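Local coordinates for mandelate racemase/muconate lactonizing enzyme-like protein (Roseovarius sp. TM1035, PDB 3RCY) that probably catalyses a magnesium-dependent reaction of the enolase superfamily, like its relatives mandelate racemase and muconate lactonizing enzyme, at residues H137-I140 / T141-W144; I351-G355 / G356-P360. One frame throughout, in Å; residues are numbered along the deposited sequence.

Interaction 1. Residues H137-I140 / T141-W144; sequences HHPI and TPFW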
ATOM      1  N   HIS A 137     -41.253 -32.185  16.732  1.00 22.60           N
ATOM      2  CA  HIS A 137     -41.832 -31.712  18.000  1.00 22.45           C
ATOM      3  C   HIS A 137     -41.523 -30.236  18.299  1.00 22.16           C
ATOM      4  O   HIS A 137     -42.021 -29.683  19.282  1.00 22.01           O
ATOM      5  CB  HIS A 137     -41.357 -32.587  19.159  1.00 22.46           C
ATOM      6  CG  HIS A 137     -39.898 -32.437  19.464  1.00 22.64           C
ATOM      7  ND1 HIS A 137     -38.913 -32.748  18.551  1.00 21.77           N
ATOM      8  CD2 HIS A 137     -39.257 -32.002  20.577  1.00 22.15           C
ATOM      9  CE1 HIS A 137     -37.729 -32.515  19.090  1.00 21.96           C
ATOM     10  NE2 HIS A 137     -37.911 -32.064  20.319  1.00 21.90           N
ATOM     11  N   HIS A 138     -40.701 -29.608  17.457  1.00 21.90           N
ATOM     12  CA  HIS A 138     -40.333 -28.204  17.638  1.00 22.21           C
ATOM     13  C   HIS A 138     -41.399 -27.284  17.054  1.00 23.79           C
ATOM     14  O   HIS A 138     -41.701 -27.381  15.862  1.00 24.07           O
ATOM     15  CB  HIS A 138     -39.010 -27.884  16.931  1.00 21.22           C
ATOM     16  CG  HIS A 138     -37.807 -28.526  17.546  1.00 21.02           C
ATOM     17  ND1 HIS A 138     -36.667 -28.808  16.823  1.00 20.63           N
ATOM     18  CD2 HIS A 138     -37.560 -28.936  18.813  1.00 21.11           C
ATOM     19  CE1 HIS A 138     -35.766 -29.354  17.620  1.00 20.59           C
ATOM     20  NE2 HIS A 138     -36.282 -29.440  18.833  1.00 21.14           N
ATOM     21  N   PRO A 139     -41.948 -26.366  17.873  1.00 25.26           N
ATOM     22  CA  PRO A 139     -42.770 -25.305  17.267  1.00 26.27           C
ATOM     23  C   PRO A 139     -41.879 -24.451  16.360  1.00 26.95           C
ATOM     24  O   PRO A 139     -40.788 -24.032  16.778  1.00 26.37           O
ATOM     25  CB  PRO A 139     -43.263 -24.493  18.475  1.00 26.28           C
ATOM     26  CG  PRO A 139     -42.989 -25.353  19.686  1.00 35.55           C
ATOM     27  CD  PRO A 139     -41.801 -26.196  19.330  1.00 25.61           C
ATOM     28  N   ILE A 140     -42.333 -24.226  15.129  1.00 28.14           N
ATOM     29  CA  ILE A 140     -41.529 -23.592  14.081  1.00 29.06           C
ATOM     30  C   ILE A 140     -41.003 -22.200  14.463  1.00 29.62           C
ATOM     31  O   ILE A 140     -39.795 -21.955  14.414  1.00 29.35           O
ATOM     32  CB  ILE A 140     -42.307 -23.513  12.728  1.00 29.95           C
ATOM     33  CG1 ILE A 140     -42.901 -24.876  12.334  1.00 37.26           C
ATOM     34  CG2 ILE A 140     -41.425 -22.929  11.609  1.00 36.48           C
ATOM     35  CD1 ILE A 140     -41.881 -25.931  11.927  1.00 31.00           C
ATOM     36  N   THR A 141     -41.903 -21.295  14.844  1.00 30.09           N
ATOM     37  CA  THR A 141     -41.503 -19.915  15.143  1.00 30.19           C
ATOM     38  C   THR A 141     -40.537 -19.807  16.338  1.00 29.41           C
ATOM     39  O   THR A 141     -39.470 -19.210  16.192  1.00 29.45           O
ATOM     40  CB  THR A 141     -42.730 -18.960  15.260  1.00 31.02           C
ATOM     41  OG1 THR A 141     -43.438 -18.955  14.013  1.00 37.60           O
ATOM     42  CG2 THR A 141     -42.295 -17.528  15.585  1.00 37.38           C
ATOM     43  N   PRO A 142     -40.876 -20.415  17.500  1.00 28.72           N
ATOM     44  CA  PRO A 142     -39.915 -20.420  18.620  1.00 27.83           C
ATOM     45  C   PRO A 142     -38.566 -21.083  18.295  1.00 26.64           C
ATOM     46  O   PRO A 142     -37.536 -20.690  18.857  1.00 26.79           O
ATOM     47  CB  PRO A 142     -40.643 -21.221  19.707  1.00 28.23           C
ATOM     48  CG  PRO A 142     -42.083 -21.051  19.391  1.00 32.60           C
ATOM     49  CD  PRO A 142     -42.156 -21.037  17.891  1.00 28.74           C
ATOM     50  N   PHE A 143     -38.566 -22.062  17.389  1.00 25.09           N
ATOM     51  CA  PHE A 143     -37.334 -22.779  17.027  1.00 23.63           C
ATOM     52  C   PHE A 143     -36.172 -21.858  16.634  1.00 22.77           C
ATOM     53  O   PHE A 143     -35.026 -22.101  17.021  1.00 22.39           O
ATOM     54  CB  PHE A 143     -37.588 -23.780  15.899  1.00 22.82           C
ATOM     55  CG  PHE A 143     -36.336 -24.450  15.398  1.00 19.64           C
ATOM     56  CD1 PHE A 143     -35.833 -25.573  16.045  1.00 22.36           C
ATOM     57  CD2 PHE A 143     -35.651 -23.947  14.291  1.00 22.01           C
ATOM     58  CE1 PHE A 143     -34.679 -26.193  15.597  1.00 19.51           C
ATOM     59  CE2 PHE A 143     -34.497 -24.561  13.834  1.00 18.81           C
ATOM     60  CZ  PHE A 143     -34.007 -25.685  14.490  1.00 22.00           C
ATOM     61  N   TRP A 144     -36.472 -20.805  15.872  1.00 22.59           N
ATOM     62  CA  TRP A 144     -35.428 -19.942  15.299  1.00 22.78           C
ATOM     63  C   TRP A 144     -34.591 -19.180  16.321  1.00 22.19           C
ATOM     64  O   TRP A 144     -33.471 -18.783  16.026  1.00 22.40           O
ATOM     65  CB  TRP A 144     -36.008 -18.995  14.235  1.00 23.32           C
ATOM     66  CG  TRP A 144     -36.730 -19.745  13.157  1.00 24.64           C
ATOM     67  CD1 TRP A 144     -38.069 -19.685  12.873  1.00 24.16           C
ATOM     68  CD2 TRP A 144     -36.166 -20.702  12.242  1.00 23.74           C
ATOM     69  NE1 TRP A 144     -38.366 -20.535  11.833  1.00 24.54           N
ATOM     70  CE2 TRP A 144     -37.222 -21.170  11.427  1.00 24.44           C
ATOM     71  CE3 TRP A 144     -34.872 -21.206  12.031  1.00 24.43           C
ATOM     72  CZ2 TRP A 144     -37.026 -22.122  10.419  1.00 24.04           C
ATOM     73  CZ3 TRP A 144     -34.676 -22.145  11.020  1.00 23.67           C
ATOM     74  CH2 TRP A 144     -35.753 -22.595  10.229  1.00 24.29           C
TER
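The backbone amide of F143 reaches back to the carbonyl of P139, F143 N to P139 O 3.0 Å, and so closes one short helical turn in the loop that follows strand 126-131. The N-H...O angle is 140°. A second, weak bond runs from F143 N to I140 O, 3.2 Å, so that one N-H is divided between two successive carbonyls. The i to i+4 bond and the weaker i to i+3 bond thus share this amide in a turn that carries two prolines. They meet on one side of it, P139 CB lying 3.7 Å from P142 CD.

The aromatic pair is built on H138 and F143, five residues apart. A chi1 of 175° swings the phenyl ring of F143 away from its own amide and back toward the imidazole, and its CD1 comes 3.4 Å from H138 ND1. The ring planes are inclined at 31° with centroids 5.2 Å apart. Both imidazole nitrogens are engaged outside the turn: H138 ND1 bonds to the backbone N of L135, and H138 NE2 to E152 on helix 147-159, whose M149 and S153 also touch both rings. Replacing H138 with a leucine would probably leave the L135 amide and the E152 carboxylate each without this partner, and would lose the aromatic neighbour on that side of F143.

At the far end of the turn, I140 and W144 lie side by side and point the same way. The indole comes close to the I140 carbonyl without a hydrogen bond from its N-H, while I140 CG2 rests 3.9 Å from W144 NE1.

Interaction 2. Residues I351-G355 / G356-P360; sequences IRVEG and GYITP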
ATOM      1  N   ILE A 351     -30.427 -37.969  -7.071  1.00 17.66           N
ATOM      2  CA  ILE A 351     -29.205 -37.639  -6.336  1.00 17.73           C
ATOM      3  C   ILE A 351     -29.600 -37.409  -4.880  1.00 17.52           C
ATOM      4  O   ILE A 351     -30.559 -36.699  -4.615  1.00 17.10           O
ATOM      5  CB  ILE A 351     -28.523 -36.356  -6.889  1.00 17.92           C
ATOM      6  CG1 ILE A 351     -28.283 -36.461  -8.403  1.00 18.13           C
ATOM      7  CG2 ILE A 351     -27.202 -36.083  -6.167  1.00 18.14           C
ATOM      8  CD1 ILE A 351     -27.898 -35.132  -9.055  1.00 18.35           C
ATOM      9  N   ARG A 352     -28.856 -38.005  -3.943  1.00 17.35           N
ATOM     10  CA  ARG A 352     -29.191 -37.915  -2.516  1.00 17.78           C
ATOM     11  C   ARG A 352     -27.963 -37.744  -1.632  1.00 17.91           C
ATOM     12  O   ARG A 352     -26.867 -38.202  -1.979  1.00 17.80           O
ATOM     13  CB  ARG A 352     -29.965 -39.161  -2.061  1.00 18.46           C
ATOM     14  CG  ARG A 352     -31.411 -39.202  -2.521  1.00 17.67           C
ATOM     15  CD  ARG A 352     -32.019 -40.564  -2.316  1.00 19.21           C
ATOM     16  NE  ARG A 352     -33.419 -40.566  -2.709  1.00 18.31           N
ATOM     17  CZ  ARG A 352     -34.122 -41.654  -3.003  1.00 19.74           C
ATOM     18  NH1 ARG A 352     -33.558 -42.857  -2.970  1.00 18.98           N
ATOM     19  NH2 ARG A 352     -35.394 -41.530  -3.348  1.00 18.91           N
ATOM     20  N   VAL A 353     -28.155 -37.083  -0.491  1.00 18.02           N
ATOM     21  CA  VAL A 353     -27.149 -37.081   0.569  1.00 18.49           C
ATOM     22  C   VAL A 353     -27.256 -38.416   1.305  1.00 18.51           C
ATOM     23  O   VAL A 353     -28.327 -38.781   1.781  1.00 18.85           O
ATOM     24  CB  VAL A 353     -27.343 -35.905   1.572  1.00 18.61           C
ATOM     25  CG1 VAL A 353     -26.315 -35.980   2.708  1.00 14.06           C
ATOM     26  CG2 VAL A 353     -27.246 -34.565   0.861  1.00 13.67           C
ATOM     27  N   GLU A 354     -26.152 -39.148   1.383  1.00 18.56           N
ATOM     28  CA  GLU A 354     -26.130 -40.413   2.111  1.00 19.47           C
ATOM     29  C   GLU A 354     -24.981 -40.412   3.122  1.00 18.52           C
ATOM     30  O   GLU A 354     -23.816 -40.262   2.751  1.00 17.86           O
ATOM     31  CB  GLU A 354     -26.056 -41.595   1.126  1.00 20.96           C
ATOM     32  CG  GLU A 354     -27.300 -41.681   0.236  1.00 38.37           C
ATOM     33  CD  GLU A 354     -27.257 -42.790  -0.804  1.00 23.49           C
ATOM     34  OE1 GLU A 354     -26.148 -43.236  -1.189  1.00 38.93           O
ATOM     35  OE2 GLU A 354     -28.357 -43.200  -1.248  1.00 39.16           O
ATOM     36  N   GLY A 355     -25.325 -40.529   4.402  1.00 18.20           N
ATOM     37  CA  GLY A 355     -24.338 -40.470   5.488  1.00 18.10           C
ATOM     38  C   GLY A 355     -23.470 -39.218   5.454  1.00 17.81           C
ATOM     39  O   GLY A 355     -22.258 -39.290   5.677  1.00 17.83           O
ATOM     40  N   GLY A 356     -24.091 -38.079   5.153  1.00 17.11           N
ATOM     41  CA  GLY A 356     -23.406 -36.786   5.128  1.00 16.76           C
ATOM     42  C   GLY A 356     -22.631 -36.466   3.859  1.00 16.89           C
ATOM     43  O   GLY A 356     -21.949 -35.446   3.791  1.00 16.60           O
ATOM     44  N   TYR A 357     -22.733 -37.330   2.852  1.00 17.23           N
ATOM     45  CA  TYR A 357     -21.966 -37.168   1.618  1.00 17.38           C
ATOM     46  C   TYR A 357     -22.804 -37.414   0.369  1.00 16.04           C
ATOM     47  O   TYR A 357     -23.806 -38.128   0.419  1.00 15.16           O
ATOM     48  CB  TYR A 357     -20.757 -38.106   1.622  1.00 19.33           C
ATOM     49  CG  TYR A 357     -19.678 -37.701   2.598  1.00 32.58           C
ATOM     50  CD1 TYR A 357     -19.723 -38.117   3.933  1.00 20.68           C
ATOM     51  CD2 TYR A 357     -18.612 -36.909   2.189  1.00 20.20           C
ATOM     52  CE1 TYR A 357     -18.738 -37.738   4.837  1.00 33.16           C
ATOM     53  CE2 TYR A 357     -17.615 -36.525   3.086  1.00 32.82           C
ATOM     54  CZ  TYR A 357     -17.688 -36.947   4.406  1.00 21.02           C
ATOM     55  OH  TYR A 357     -16.705 -36.578   5.300  1.00 33.73           O
ATOM     56  N   ILE A 358     -22.372 -36.818  -0.740  1.00 15.70           N
ATOM     57  CA  ILE A 358     -23.028 -36.969  -2.034  1.00 15.80           C
ATOM     58  C   ILE A 358     -22.098 -37.636  -3.039  1.00 16.44           C
ATOM     59  O   ILE A 358     -20.987 -37.157  -3.277  1.00 16.34           O
ATOM     60  CB  ILE A 358     -23.455 -35.594  -2.631  1.00 15.66           C
ATOM     61  CG1 ILE A 358     -24.231 -34.758  -1.607  1.00 14.64           C
ATOM     62  CG2 ILE A 358     -24.281 -35.792  -3.905  1.00 14.91           C
ATOM     63  CD1 ILE A 358     -24.087 -33.253  -1.828  1.00 14.94           C
ATOM     64  N   THR A 359     -22.574 -38.721  -3.646  1.00 17.16           N
ATOM     65  CA  THR A 359     -21.854 -39.390  -4.720  1.00 18.01           C
ATOM     66  C   THR A 359     -22.264 -38.778  -6.063  1.00 18.50           C
ATOM     67  O   THR A 359     -23.454 -38.718  -6.375  1.00 18.71           O
ATOM     68  CB  THR A 359     -22.121 -40.916  -4.701  1.00 18.61           C
ATOM     69  OG1 THR A 359     -21.670 -41.452  -3.451  1.00 20.47           O
ATOM     70  CG2 THR A 359     -21.374 -41.629  -5.831  1.00 20.68           C
ATOM     71  N   PRO A 360     -21.283 -38.305  -6.854  1.00 18.66           N
ATOM     72  CA  PRO A 360     -21.586 -37.784  -8.194  1.00 18.90           C
ATOM     73  C   PRO A 360     -22.320 -38.835  -9.020  1.00 18.93           C
ATOM     74  O   PRO A 360     -21.891 -39.995  -9.046  1.00 19.29           O
ATOM     75  CB  PRO A 360     -20.199 -37.531  -8.793  1.00 18.91           C
ATOM     76  CG  PRO A 360     -19.329 -37.280  -7.605  1.00 20.53           C
ATOM     77  CD  PRO A 360     -19.851 -38.185  -6.529  1.00 18.79           C
TER
HETATM   78  O   HOH W   1     -24.987 -39.850  -2.793  1.00 17.03           O
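A tight antiparallel beta hairpin reverses the chain here, joining strands 353-354 and 357-358 through a type I' turn from E354 to Y357. Its closing pair is hydrogen-bonded both ways. E354 N reaches Y357 O at 2.7 Å, almost straight at 170°, whereas the return bond from Y357 N to E354 O is longer, 3.1 Å. G355 and G356 occupy the two turn corners, both at positive phi; at G356 a beta carbon would clash with G355 O.

The hairpin adds onto the barrel sheet of the enolase C-terminal-like domain through strand 126-131, by backbone bonds of G356 with A128 and of I358 with I126. I358 uses both branches: CG1, beside the backbone N (chi1 -50°), meets V353 CG2 at 3.9 Å, and CG2, on the anti side, lies 3.7 Å from I351 CG2. W319 of helix 316-327 touches both isoleucines. Beyond the strand pairs, a water donates to R352 O and accepts from T359 N. The edge of the Y357 ring meets the turn, CD1 lying 3.3 Å from G355 O near the ring plane, and Y396 of the second subunit packs on this tyrosine.

Interaction 1 comes first along the chain and closes long before interaction 2 opens. Their centres are 27 Å apart and their nearest atoms about 17 Å, so the two do not touch. Strand 126-131 links them only indirectly: the loop that follows it carries 137-140 / 141-144 on the way to helix 147-159, whereas the hairpin of 351-355 / 356-360, from late in the sequence, pairs with the strand itself. The W144 side chain lies about 12 Å from the bound magnesium, beyond direct coordination, while the hairpin borders another subunit through Y357.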